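PDB 6A34: putative methylthioribose-1-phosphate isomerase from Pyrococcus horikoshii OT3, which probably catalyses the interconversion of 5-methylthioribose 1-phosphate and 5-methylthioribulose 1-phosphate in the methionine salvage pathway. Local coordinates for residues A256-T261 / P321-T326; I242-D247 / I273-V278. All coordinates share one frame; numbering follows the deposited sequence.

Contact 1: residues A256-T261 / P321-T326; sequences ANKIGT and PAFDVT
With CG set between its own backbone N and carbonyl carbon (chi1 58°), Asp324 folds its carboxylate under the turn at Gly260, while Ile259, CG1 anti to the backbone N (chi1 -168°), brings CD1 to Pro321. Gly260 N donates to Asp324 OD2 at 2.9 Å, meeting the carboxylate from above its plane, and Tyr262 N adds a weak bond to OD1. An alanine in place of Asp324 would probably leave Gly260 N without its acceptor and the turn less firmly tied to the strand. Ile259 CD1 lies 3.7 Å from Pro321 CG and also touches Asp324 CB; Phe232 of the second subunit packs on this side. Asn257 and Asp324 form the antiparallel hydrogen-bonded pair, Asp324 N to Asn257 O being 3.0 Å, and Ile259 N continues the pairing to Ala322 O. The Phe323 ring presents its edge to the peptide after Asn257, with CD1 3.6 Å from Asn257 C. Lys258 O takes both Thr261 N and Thr261 OG1, closing a type II turn whose Gly260 is the N-cap of helix 261-270. This is an antiparallel strand pair running into a turn and helix start, at a predicted substrate site that includes Asn257 and Lys258.

Contact 2: residues I242-D247 / I273-V278; sequences IIVGAD and IPFFAV
Ile242 and Phe275 meet side by side on neighbouring parallel strands of a Rossmann-like alpha/beta sheet, joined by a crossover connection that includes helix 261-270. Strands 242-244 and 275-278 run 23° apart, their axes approaching to 4.7 Å. On the face carrying Ile242, Val244, Phe275 and Ala277, the aromatic ring is the main bump. CG of Phe275 is anti to its backbone N (chi1 178°), which swings the ring across toward the neighbouring strand, into the corner formed by Ile242 and Val244. Ile242 CG2 approaches the ring obliquely, 3.6 Å from Phe275 CD1, and Val244 CG2 reaches the tip at CZ, 4.1 Å away. Ala277 offers just a methyl beside Val244, a low spot next to the bulk of the phenylalanine. Helix 261-270 lies over this layer, with Ala265 and Ala268 against Phe275. Near the start of the pair, Ile273 CG2 fits against Ile242 CD1, the two side chains crossing at about a right angle. The other face is filled differently. The extended Ile243 chain carries CD1 along to Val278, 3.7 Å from CG1, and Val180 of helix 180-189 packs on both residues. Phe276 starts on this same face, but its ring leads away from Ile243 toward Leu158 and Thr332. Between the two layers four backbone bonds alternate from strand to strand, the shortest joining Val244 N to Phe276 O at 2.8 Å. Beyond the last of them Ala246 N and Val278 O, 3.7 Å apart, are joined through a water, which donates to Val278 O at 2.8 Å and accepts from Ala246 N at 3.2 Å.

The two contacts lie with centres about 12 Å apart and alternate along the chain: 242-247, 256-261, 273-278, then 321-326. Contact 2 joins two inner strands of the large mixed sheet; contact 1 joins 255-258 to 323-326, at the edge of the smaller four-stranded sheet. Helix 261-270 links them, starting at the turn of contact 1 and leading to strand 275-278. They meet directly at Asp247, where Ala256 O and Asp247 N, 2.8 Å apart, form a probable hydrogen bond. Asp247, the predicted proton donor, thus follows a strand of one sheet and sits beside Asn257, a predicted substrate-binding residue, so the probable active site lies where the sheets join.

Contact 1: residues A256-T261 / P321-T326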
loop_
_atom_site.group_PDB
_atom_site.type_symbol
_atom_site.label_atom_id
_atom_site.label_comp_id
_atom_site.label_asym_id
_atom_site.label_seq_id
_atom_site.Cartn_x
_atom_site.Cartn_y
_atom_site.Cartn_z
ATOM N N ALA A 256 8.351 -17.031 -4.667
ATOM C CA ALA A 256 8.234 -15.678 -5.142
ATOM C C ALA A 256 6.764 -15.369 -5.417
ATOM O O ALA A 256 6.043 -16.191 -5.959
ATOM C CB ALA A 256 9.068 -15.516 -6.389
ATOM N N ASN A 257 6.306 -14.196 -4.990
ATOM C CA ASN A 257 4.938 -13.761 -5.311
ATOM C C ASN A 257 4.954 -12.232 -5.289
ATOM O O ASN A 257 5.962 -11.658 -4.866
ATOM C CB ASN A 257 3.889 -14.397 -4.390
ATOM C CG ASN A 257 2.481 -14.287 -4.939
ATOM O OD1 ASN A 257 2.238 -14.650 -6.092
ATOM N ND2 ASN A 257 1.567 -13.720 -4.156
ATOM N N LYS A 258 3.863 -11.609 -5.768
ATOM C CA LYS A 258 3.751 -10.180 -5.846
ATOM C C LYS A 258 4.177 -9.573 -4.516
ATOM O O LYS A 258 3.762 -10.058 -3.418
ATOM C CB LYS A 258 2.325 -9.688 -6.131
ATOM C CG LYS A 258 2.258 -8.404 -6.953
ATOM C CD LYS A 258 2.915 -8.531 -8.339
ATOM C CE LYS A 258 2.386 -7.568 -9.383
ATOM N NZ LYS A 258 3.364 -7.354 -10.488
ATOM N N ILE A 259 4.880 -8.449 -4.647
ATOM C CA ILE A 259 5.407 -7.679 -3.539
ATOM C C ILE A 259 4.311 -7.453 -2.490
ATOM O O ILE A 259 3.153 -7.099 -2.789
ATOM C CB ILE A 259 6.012 -6.361 -4.043
ATOM C CG1 ILE A 259 6.835 -5.661 -2.966
ATOM C CG2 ILE A 259 4.927 -5.451 -4.599
ATOM C CD1 ILE A 259 8.157 -6.330 -2.676
ATOM N N GLY A 260 4.674 -7.736 -1.243
ATOM C CA GLY A 260 3.727 -7.683 -0.131
ATOM C C GLY A 260 3.402 -9.044 0.457
ATOM O O GLY A 260 2.902 -9.119 1.559
ATOM N N THR A 261 3.670 -10.115 -0.290
ATOM C CA THR A 261 3.356 -11.475 0.137
ATOM C C THR A 261 4.167 -11.815 1.386
ATOM O O THR A 261 3.627 -12.346 2.356
ATOM C CB THR A 261 3.565 -12.483 -1.003
ATOM O OG1 THR A 261 2.685 -12.136 -2.070
ATOM C CG2 THR A 261 3.269 -13.899 -0.581
ATOM N N PRO A 321 10.665 -3.307 -6.423
ATOM C CA PRO A 321 10.710 -4.751 -6.649
ATOM C C PRO A 321 9.291 -5.259 -6.967
ATOM O O PRO A 321 8.379 -4.983 -6.224
ATOM C CB PRO A 321 11.246 -5.270 -5.313
ATOM C CG PRO A 321 10.726 -4.258 -4.319
ATOM C CD PRO A 321 10.904 -2.931 -5.026
ATOM N N ALA A 322 9.122 -5.975 -8.078
ATOM C CA ALA A 322 7.846 -6.512 -8.484
ATOM C C ALA A 322 7.387 -7.672 -7.582
ATOM O O ALA A 322 6.164 -7.827 -7.336
ATOM C CB ALA A 322 7.944 -6.980 -9.901
ATOM N N PHE A 323 8.346 -8.501 -7.145
ATOM C CA PHE A 323 8.122 -9.740 -6.374
ATOM C C PHE A 323 8.952 -9.677 -5.097
ATOM O O PHE A 323 9.977 -9.037 -5.064
ATOM C CB PHE A 323 8.526 -10.966 -7.203
ATOM C CG PHE A 323 7.722 -11.035 -8.471
ATOM C CD1 PHE A 323 6.363 -11.324 -8.428
ATOM C CD2 PHE A 323 8.278 -10.681 -9.695
ATOM C CE1 PHE A 323 5.593 -11.311 -9.586
ATOM C CE2 PHE A 323 7.506 -10.667 -10.849
ATOM C CZ PHE A 323 6.170 -10.982 -10.793
ATOM N N ASP A 324 8.473 -10.316 -4.044
ATOM C CA ASP A 324 9.322 -10.671 -2.956
ATOM C C ASP A 324 9.381 -12.206 -2.856
ATOM O O ASP A 324 8.726 -12.936 -3.626
ATOM C CB ASP A 324 8.912 -9.948 -1.678
ATOM C CG ASP A 324 7.493 -10.150 -1.175
ATOM O OD1 ASP A 324 6.905 -11.217 -1.473
ATOM O OD2 ASP A 324 7.009 -9.251 -0.435
ATOM N N VAL A 325 10.205 -12.676 -1.923
ATOM C CA VAL A 325 10.415 -14.080 -1.677
ATOM C C VAL A 325 10.080 -14.375 -0.218
ATOM O O VAL A 325 10.571 -13.730 0.666
ATOM C CB VAL A 325 11.857 -14.522 -2.017
ATOM C CG1 VAL A 325 12.065 -15.981 -1.699
ATOM C CG2 VAL A 325 12.171 -14.279 -3.483
ATOM N N THR A 326 9.225 -15.375 -0.015
ATOM C CA THR A 326 8.736 -15.770 1.260
ATOM C C THR A 326 9.403 -17.091 1.645
ATOM O O THR A 326 9.250 -18.069 0.894
ATOM C CB THR A 326 7.204 -15.919 1.185
ATOM O OG1 THR A 326 6.625 -14.626 0.936
ATOM C CG2 THR A 326 6.635 -16.555 2.438
HETATM O O HOH W 1 4.458 -5.519 -8.553
#

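Contact 2: residues I242-D247 / I273-V278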
loop_
_atom_site.group_PDB
_atom_site.type_symbol
_atom_site.label_atom_id
_atom_site.label_comp_id
_atom_site.label_asym_id
_atom_site.label_seq_id
_atom_site.Cartn_x
_atom_site.Cartn_y
_atom_site.Cartn_z
ATOM N N ILE A 242 -5.197 -16.930 5.347
ATOM C CA ILE A 242 -4.675 -16.130 4.259
ATOM C C ILE A 242 -4.280 -17.082 3.121
ATOM O O ILE A 242 -3.700 -18.084 3.357
ATOM C CB ILE A 242 -3.477 -15.299 4.746
ATOM C CG1 ILE A 242 -3.883 -14.278 5.805
ATOM C CG2 ILE A 242 -2.782 -14.661 3.575
ATOM C CD1 ILE A 242 -2.736 -13.790 6.670
ATOM N N ILE A 243 -4.653 -16.762 1.887
ATOM C CA ILE A 243 -4.289 -17.568 0.767
ATOM C C ILE A 243 -3.737 -16.634 -0.297
ATOM O O ILE A 243 -4.318 -15.579 -0.565
ATOM C CB ILE A 243 -5.445 -18.459 0.250
ATOM C CG1 ILE A 243 -4.958 -19.367 -0.881
ATOM C CG2 ILE A 243 -6.658 -17.680 -0.182
ATOM C CD1 ILE A 243 -5.903 -20.475 -1.249
ATOM N N VAL A 244 -2.596 -17.036 -0.854
ATOM C CA VAL A 244 -1.954 -16.300 -1.910
ATOM C C VAL A 244 -1.590 -17.254 -3.043
ATOM O O VAL A 244 -1.519 -18.464 -2.862
ATOM C CB VAL A 244 -0.712 -15.557 -1.407
ATOM C CG1 VAL A 244 -1.079 -14.544 -0.335
ATOM C CG2 VAL A 244 0.351 -16.533 -0.945
ATOM N N GLY A 245 -1.383 -16.688 -4.228
ATOM C CA GLY A 245 -0.830 -17.450 -5.340
ATOM C C GLY A 245 0.684 -17.479 -5.252
ATOM O O GLY A 245 1.249 -17.095 -4.248
ATOM N N ALA A 246 1.345 -17.956 -6.315
ATOM C CA ALA A 246 2.808 -17.995 -6.382
ATOM C C ALA A 246 3.250 -17.766 -7.819
ATOM O O ALA A 246 2.738 -18.425 -8.715
ATOM C CB ALA A 246 3.319 -19.318 -5.875
ATOM N N ASP A 247 4.215 -16.867 -8.029
ATOM C CA ASP A 247 4.825 -16.740 -9.338
ATOM C C ASP A 247 5.817 -17.896 -9.535
ATOM O O ASP A 247 5.928 -18.419 -10.617
ATOM C CB ASP A 247 5.331 -15.320 -9.576
ATOM C CG ASP A 247 4.125 -14.386 -9.636
ATOM O OD1 ASP A 247 3.429 -14.370 -10.691
ATOM O OD2 ASP A 247 3.817 -13.751 -8.601
ATOM N N ILE A 273 -2.290 -17.190 12.075
ATOM C CA ILE A 273 -3.254 -17.354 11.053
ATOM C C ILE A 273 -2.654 -18.286 10.013
ATOM O O ILE A 273 -1.558 -18.062 9.494
ATOM C CB ILE A 273 -3.667 -16.003 10.446
ATOM C CG1 ILE A 273 -4.239 -15.053 11.506
ATOM C CG2 ILE A 273 -4.662 -16.231 9.341
ATOM C CD1 ILE A 273 -4.467 -13.641 11.030
ATOM N N PRO A 274 -3.339 -19.408 9.714
ATOM C CA PRO A 274 -2.912 -20.280 8.631
ATOM C C PRO A 274 -2.694 -19.482 7.337
ATOM O O PRO A 274 -3.463 -18.614 7.001
ATOM C CB PRO A 274 -4.049 -21.305 8.502
ATOM C CG PRO A 274 -4.747 -21.302 9.811
ATOM C CD PRO A 274 -4.529 -19.915 10.400
ATOM N N PHE A 275 -1.620 -19.823 6.632
ATOM C CA PHE A 275 -1.128 -19.105 5.498
ATOM C C PHE A 275 -0.759 -20.107 4.401
ATOM O O PHE A 275 0.183 -20.907 4.563
ATOM C CB PHE A 275 0.094 -18.299 5.945
ATOM C CG PHE A 275 0.762 -17.511 4.859
ATOM C CD1 PHE A 275 0.338 -16.239 4.547
ATOM C CD2 PHE A 275 1.785 -18.054 4.123
ATOM C CE1 PHE A 275 0.958 -15.515 3.543
ATOM C CE2 PHE A 275 2.407 -17.327 3.124
ATOM C CZ PHE A 275 1.984 -16.067 2.822
ATOM N N PHE A 276 -1.487 -20.052 3.289
ATOM C CA PHE A 276 -1.311 -20.994 2.176
ATOM C C PHE A 276 -0.945 -20.284 0.878
ATOM O O PHE A 276 -1.467 -19.214 0.574
ATOM C CB PHE A 276 -2.597 -21.763 1.916
ATOM C CG PHE A 276 -3.005 -22.711 3.011
ATOM C CD1 PHE A 276 -3.769 -22.274 4.081
ATOM C CD2 PHE A 276 -2.668 -24.046 2.936
ATOM C CE1 PHE A 276 -4.168 -23.159 5.071
ATOM C CE2 PHE A 276 -3.064 -24.929 3.923
ATOM C CZ PHE A 276 -3.826 -24.488 4.983
ATOM N N ALA A 277 -0.084 -20.939 0.107
ATOM C CA ALA A 277 0.146 -20.669 -1.291
ATOM C C ALA A 277 -0.630 -21.713 -2.098
ATOM O O ALA A 277 -0.756 -22.861 -1.663
ATOM C CB ALA A 277 1.629 -20.763 -1.598
ATOM N N VAL A 278 -1.140 -21.311 -3.260
ATOM C CA VAL A 278 -1.827 -22.184 -4.173
ATOM C C VAL A 278 -1.229 -21.932 -5.557
ATOM O O VAL A 278 -1.120 -20.759 -5.979
ATOM C CB VAL A 278 -3.357 -21.974 -4.147
ATOM C CG1 VAL A 278 -3.765 -20.513 -4.279
ATOM C CG2 VAL A 278 -4.063 -22.805 -5.215
HETATM O O HOH W 2 -0.977 -19.143 -8.201
#